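Local atomic coordinates of glutamate racemase (Bacillus anthracis, PDB entry 2DWU), a protein that belongs to the aspartate/glutamate racemase family of two-domain alpha/beta enzymes and is modelled here as a two-chain assembly with bound D-glutamic acid. Residues I97-K109 with M129-L141. Sequence-based numbering, arbitrary orientation.
Sequences IGVIHPGARAAIK and MYEKALHELDTYL. With GOL (glycerol), chain J.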
loop_
_atom_site.group_PDB
_atom_site.type_symbol
_atom_site.label_atom_id
_atom_site.label_comp_id
_atom_site.label_asym_id
_atom_site.label_seq_id
_atom_site.Cartn_x
_atom_site.Cartn_y
_atom_site.Cartn_z
ATOM N N ILE B 97 10.925 4.973 -8.061
ATOM C CA ILE B 97 9.916 5.143 -7.010
ATOM C C ILE B 97 10.398 6.220 -6.041
ATOM O O ILE B 97 11.489 6.102 -5.461
ATOM C CB ILE B 97 9.714 3.819 -6.207
ATOM C CG1 ILE B 97 8.976 2.751 -7.046
ATOM C CG2 ILE B 97 8.842 4.081 -4.992
ATOM C CD1 ILE B 97 9.758 2.166 -8.211
ATOM N N GLY B 98 9.597 7.264 -5.870
ATOM C CA GLY B 98 9.927 8.345 -4.957
ATOM C C GLY B 98 9.179 8.109 -3.654
ATOM O O GLY B 98 8.255 7.279 -3.586
ATOM N N VAL B 99 9.538 8.870 -2.634
ATOM C CA VAL B 99 8.919 8.689 -1.317
ATOM C C VAL B 99 7.674 9.537 -1.075
ATOM O O VAL B 99 6.970 9.327 -0.081
ATOM C CB VAL B 99 9.925 8.970 -0.162
ATOM C CG1 VAL B 99 10.891 7.802 -0.031
ATOM C CG2 VAL B 99 10.731 10.252 -0.407
ATOM N N ILE B 100 7.392 10.460 -1.984
ATOM C CA ILE B 100 6.237 11.360 -1.817
ATOM C C ILE B 100 4.890 10.730 -2.183
ATOM O O ILE B 100 3.984 10.712 -1.346
ATOM C CB ILE B 100 6.469 12.668 -2.617
ATOM C CG1 ILE B 100 7.672 13.404 -2.013
ATOM C CG2 ILE B 100 5.184 13.561 -2.632
ATOM C CD1 ILE B 100 8.027 14.698 -2.709
ATOM N N HIS B 101 4.770 10.179 -3.390
ATOM C CA HIS B 101 3.510 9.592 -3.813
ATOM C C HIS B 101 3.029 8.434 -2.945
ATOM O O HIS B 101 1.828 8.322 -2.673
ATOM C CB HIS B 101 3.583 9.207 -5.296
ATOM C CG HIS B 101 3.658 10.397 -6.205
ATOM N ND1 HIS B 101 4.820 11.113 -6.399
ATOM C CD2 HIS B 101 2.702 11.027 -6.931
ATOM C CE1 HIS B 101 4.578 12.135 -7.207
ATOM N NE2 HIS B 101 3.299 12.105 -7.546
ATOM N N PRO B 102 3.936 7.557 -2.488
ATOM C CA PRO B 102 3.466 6.458 -1.639
ATOM C C PRO B 102 2.852 6.996 -0.350
ATOM O O PRO B 102 1.858 6.447 0.138
ATOM C CB PRO B 102 4.745 5.637 -1.363
ATOM C CG PRO B 102 5.519 5.833 -2.615
ATOM C CD PRO B 102 5.336 7.352 -2.897
ATOM N N GLY B 103 3.424 8.078 0.188
ATOM C CA GLY B 103 2.902 8.683 1.413
ATOM C C GLY B 103 1.522 9.309 1.176
ATOM O O GLY B 103 0.620 9.165 2.002
ATOM N N ALA B 104 1.377 10.013 0.052
ATOM C CA ALA B 104 0.085 10.619 -0.303
ATOM C C ALA B 104 -0.979 9.529 -0.461
ATOM O O ALA B 104 -2.101 9.659 0.044
ATOM C CB ALA B 104 0.198 11.417 -1.600
ATOM N N ARG B 105 -0.616 8.451 -1.155
ATOM C CA ARG B 105 -1.562 7.361 -1.386
ATOM C C ARG B 105 -2.041 6.748 -0.058
ATOM O O ARG B 105 -3.235 6.457 0.131
ATOM C CB ARG B 105 -0.886 6.292 -2.263
ATOM C CG ARG B 105 -1.886 5.468 -3.067
ATOM C CD ARG B 105 -1.142 4.372 -3.861
ATOM N NE ARG B 105 0.024 4.893 -4.588
ATOM C CZ ARG B 105 -0.001 5.720 -5.640
ATOM N NH1 ARG B 105 -1.158 6.157 -6.155
ATOM N NH2 ARG B 105 1.157 6.136 -6.179
ATOM N N ALA B 106 -1.108 6.529 0.867
ATOM C CA ALA B 106 -1.458 5.960 2.139
ATOM C C ALA B 106 -2.337 6.932 2.954
ATOM O O ALA B 106 -3.220 6.508 3.714
ATOM C CB ALA B 106 -0.158 5.603 2.925
ATOM N N ALA B 107 -2.077 8.227 2.802
ATOM C CA ALA B 107 -2.870 9.229 3.520
ATOM C C ALA B 107 -4.334 9.148 3.073
ATOM O O ALA B 107 -5.252 9.245 3.898
ATOM C CB ALA B 107 -2.293 10.634 3.246
ATOM N N ILE B 108 -4.553 8.970 1.775
ATOM C CA ILE B 108 -5.918 8.854 1.243
ATOM C C ILE B 108 -6.576 7.593 1.813
ATOM O O ILE B 108 -7.771 7.577 2.125
ATOM C CB ILE B 108 -5.886 8.816 -0.316
ATOM C CG1 ILE B 108 -5.559 10.233 -0.821
ATOM C CG2 ILE B 108 -7.226 8.366 -0.903
ATOM C CD1 ILE B 108 -5.387 10.337 -2.320
ATOM N N LYS B 109 -5.796 6.528 1.968
ATOM C CA LYS B 109 -6.343 5.292 2.518
ATOM C C LYS B 109 -6.784 5.422 3.987
ATOM O O LYS B 109 -7.834 4.893 4.383
ATOM C CB LYS B 109 -5.296 4.169 2.377
ATOM C CG LYS B 109 -5.766 2.835 2.966
ATOM C CD LYS B 109 -4.642 1.804 2.938
ATOM C CE LYS B 109 -4.897 0.680 3.930
ATOM N NZ LYS B 109 -3.590 0.186 4.467
ATOM N N MET B 129 4.593 19.503 -3.959
ATOM C CA MET B 129 4.342 18.198 -4.569
ATOM C C MET B 129 3.332 17.353 -3.799
ATOM O O MET B 129 2.586 16.578 -4.405
ATOM C CB MET B 129 5.646 17.403 -4.754
ATOM C CG MET B 129 5.413 16.052 -5.429
ATOM S SD MET B 129 6.908 15.180 -5.931
ATOM C CE MET B 129 7.451 16.311 -7.133
ATOM N N TYR B 130 3.304 17.477 -2.472
ATOM C CA TYR B 130 2.343 16.701 -1.704
ATOM C C TYR B 130 0.922 17.103 -2.031
ATOM O O TYR B 130 0.097 16.236 -2.290
ATOM C CB TYR B 130 2.601 16.812 -0.205
ATOM C CG TYR B 130 3.589 15.770 0.272
ATOM C CD1 TYR B 130 3.194 14.448 0.429
ATOM C CD2 TYR B 130 4.917 16.113 0.542
ATOM C CE1 TYR B 130 4.121 13.461 0.860
ATOM C CE2 TYR B 130 5.828 15.157 0.962
ATOM C CZ TYR B 130 5.438 13.850 1.118
ATOM O OH TYR B 130 6.386 12.932 1.526
ATOM N N GLU B 131 0.628 18.407 -2.046
ATOM C CA GLU B 131 -0.725 18.839 -2.383
ATOM C C GLU B 131 -1.058 18.417 -3.812
ATOM O O GLU B 131 -2.173 17.929 -4.069
ATOM C CB GLU B 131 -0.868 20.362 -2.251
ATOM C CG GLU B 131 -2.317 20.797 -2.451
ATOM C CD GLU B 131 -2.564 22.260 -2.150
ATOM O OE1 GLU B 131 -3.631 22.562 -1.577
ATOM O OE2 GLU B 131 -1.715 23.103 -2.483
ATOM N N LYS B 132 -0.113 18.581 -4.734
ATOM C CA LYS B 132 -0.375 18.197 -6.113
ATOM C C LYS B 132 -0.620 16.698 -6.251
ATOM O O LYS B 132 -1.523 16.287 -6.968
ATOM C CB LYS B 132 0.764 18.634 -7.023
ATOM C CG LYS B 132 0.836 20.157 -7.113
ATOM C CD LYS B 132 1.747 20.616 -8.199
ATOM C CE LYS B 132 3.184 20.303 -7.919
ATOM N NZ LYS B 132 4.021 20.684 -9.116
ATOM N N ALA B 133 0.163 15.878 -5.549
ATOM C CA ALA B 133 -0.043 14.437 -5.635
ATOM C C ALA B 133 -1.378 14.025 -5.041
ATOM O O ALA B 133 -2.077 13.156 -5.588
ATOM C CB ALA B 133 1.095 13.694 -4.917
ATOM N N LEU B 134 -1.709 14.613 -3.899
ATOM C CA LEU B 134 -2.958 14.294 -3.250
ATOM C C LEU B 134 -4.144 14.680 -4.123
ATOM O O LEU B 134 -5.075 13.882 -4.283
ATOM C CB LEU B 134 -3.047 14.990 -1.891
ATOM C CG LEU B 134 -2.183 14.302 -0.807
ATOM C CD1 LEU B 134 -1.949 15.241 0.391
ATOM C CD2 LEU B 134 -2.909 13.023 -0.384
ATOM N N HIS B 135 -4.097 15.875 -4.700
ATOM C CA HIS B 135 -5.217 16.330 -5.528
ATOM C C HIS B 135 -5.362 15.599 -6.832
ATOM O O HIS B 135 -6.464 15.530 -7.376
ATOM C CB HIS B 135 -5.122 17.843 -5.745
ATOM C CG HIS B 135 -5.555 18.619 -4.549
ATOM N ND1 HIS B 135 -5.182 19.927 -4.335
ATOM C CD2 HIS B 135 -6.310 18.262 -3.485
ATOM C CE1 HIS B 135 -5.686 20.342 -3.183
ATOM N NE2 HIS B 135 -6.374 19.353 -2.648
ATOM N N GLU B 136 -4.268 15.017 -7.304
ATOM C CA GLU B 136 -4.336 14.229 -8.530
ATOM C C GLU B 136 -5.227 13.021 -8.270
ATOM O O GLU B 136 -5.950 12.583 -9.155
ATOM C CB GLU B 136 -2.948 13.761 -8.941
ATOM C CG GLU B 136 -2.920 13.081 -10.303
ATOM C CD GLU B 136 -1.508 12.787 -10.791
ATOM O OE1 GLU B 136 -1.358 12.366 -11.961
ATOM O OE2 GLU B 136 -0.547 12.972 -10.017
ATOM N N LEU B 137 -5.172 12.465 -7.059
ATOM C CA LEU B 137 -6.003 11.311 -6.750
ATOM C C LEU B 137 -7.398 11.724 -6.272
ATOM O O LEU B 137 -8.376 11.025 -6.523
ATOM C CB LEU B 137 -5.320 10.450 -5.678
ATOM C CG LEU B 137 -4.022 9.783 -6.177
ATOM C CD1 LEU B 137 -3.242 9.277 -4.974
ATOM C CD2 LEU B 137 -4.340 8.639 -7.119
ATOM N N ASP B 138 -7.488 12.830 -5.544
ATOM C CA ASP B 138 -8.786 13.274 -5.019
ATOM C C ASP B 138 -8.735 14.783 -4.866
ATOM O O ASP B 138 -8.086 15.317 -3.970
ATOM C CB ASP B 138 -9.049 12.644 -3.639
ATOM C CG ASP B 138 -10.465 12.960 -3.086
ATOM O OD1 ASP B 138 -10.801 12.436 -1.996
ATOM O OD2 ASP B 138 -11.239 13.723 -3.735
ATOM N N THR B 139 -9.431 15.459 -5.764
ATOM C CA THR B 139 -9.463 16.911 -5.758
ATOM C C THR B 139 -10.080 17.500 -4.485
ATOM O O THR B 139 -9.716 18.619 -4.088
ATOM C CB THR B 139 -10.249 17.371 -7.005
ATOM O OG1 THR B 139 -9.482 17.078 -8.171
ATOM C CG2 THR B 139 -10.546 18.881 -6.962
ATOM N N TYR B 140 -10.992 16.763 -3.855
ATOM C CA TYR B 140 -11.695 17.246 -2.661
ATOM C C TYR B 140 -11.074 16.904 -1.313
ATOM O O TYR B 140 -11.748 16.429 -0.377
ATOM C CB TYR B 140 -13.147 16.767 -2.709
ATOM C CG TYR B 140 -13.793 17.035 -4.053
ATOM C CD1 TYR B 140 -14.091 15.982 -4.921
ATOM C CD2 TYR B 140 -14.081 18.339 -4.466
ATOM C CE1 TYR B 140 -14.665 16.220 -6.178
ATOM C CE2 TYR B 140 -14.654 18.589 -5.716
ATOM C CZ TYR B 140 -14.943 17.521 -6.564
ATOM O OH TYR B 140 -15.517 17.745 -7.795
ATOM N N LEU B 141 -9.770 17.107 -1.230
ATOM C CA LEU B 141 -9.053 16.887 0.020
ATOM C C LEU B 141 -8.519 18.241 0.438
ATOM O O LEU B 141 -8.238 19.089 -0.409
ATOM C CB LEU B 141 -7.864 15.949 -0.206
ATOM C CG LEU B 141 -8.164 14.492 -0.547
ATOM C CD1 LEU B 141 -6.866 13.823 -1.032
ATOM C CD2 LEU B 141 -8.739 13.762 0.684
HETATM C C1 GOL J . 1.663 15.104 -9.731
HETATM O O1 GOL J . 1.580 14.061 -8.759
HETATM C C2 GOL J . 2.894 15.965 -9.468
HETATM O O2 GOL J . 4.071 15.148 -9.511
HETATM C C3 GOL J . 2.967 17.072 -10.528
HETATM O O3 GOL J . 4.119 17.898 -10.307
HETATM O O HOH W 1 5.579 10.503 1.885
#
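Ile-100 lays its CG2 methyl over the middle of the Tyr-130 ring, 3.6 Å from the ring centroid, a CH-pi contact. This packs two helices of the alpha/beta racemase fold. Helix 100-110 runs from strand 96-98, an edge strand of the six-stranded parallel sheet within the chain, towards strand 115-120 of the four-stranded one. Both helices pack on the latter, where Ala-107 and Leu-134 touch Ile-116. The helix segments cross at -52°, with axes 9.1 Å apart at closest approach. With CG2 of Ile-100 anti to the backbone N and CG1 beside it (chi1 -64°), CG1 runs along the OH end of the ring. CD1 goes on to Met-129, 3.4 Å from SD in one of two modelled conformers. One water in the ring plane joins the Tyr-130 hydroxyl to Val-99 O, donating to the latter; the hydroxyl also makes a weak hydrogen bond with Asn-78 OD1. Ala-104 CB packs on Leu-134 CD2 at 3.7 Å and also faces Ala-133 CB. The two alanines are consistent with the close backbones here: the CA atoms of Ala-104 and Leu-134 are 5.6 Å apart. Ile-108 reaches the C-terminal end of helix 129-137, where its CD1 presses tightly on Leu-137 CB. Arg-105 NH1 lies beside the Leu-137 methyls but bonds to Gln-224 and Ser-220 of the second subunit, while NH2 forms a salt bridge with Glu-218 of the same chain. A glycerol, probably from the crystallisation liquor, bridges the helices. His-101 NE2 donates to its O1 at 2.9 Å, in the imidazole plane, and O1 donates to Glu-136 OE2 at 2.7 Å.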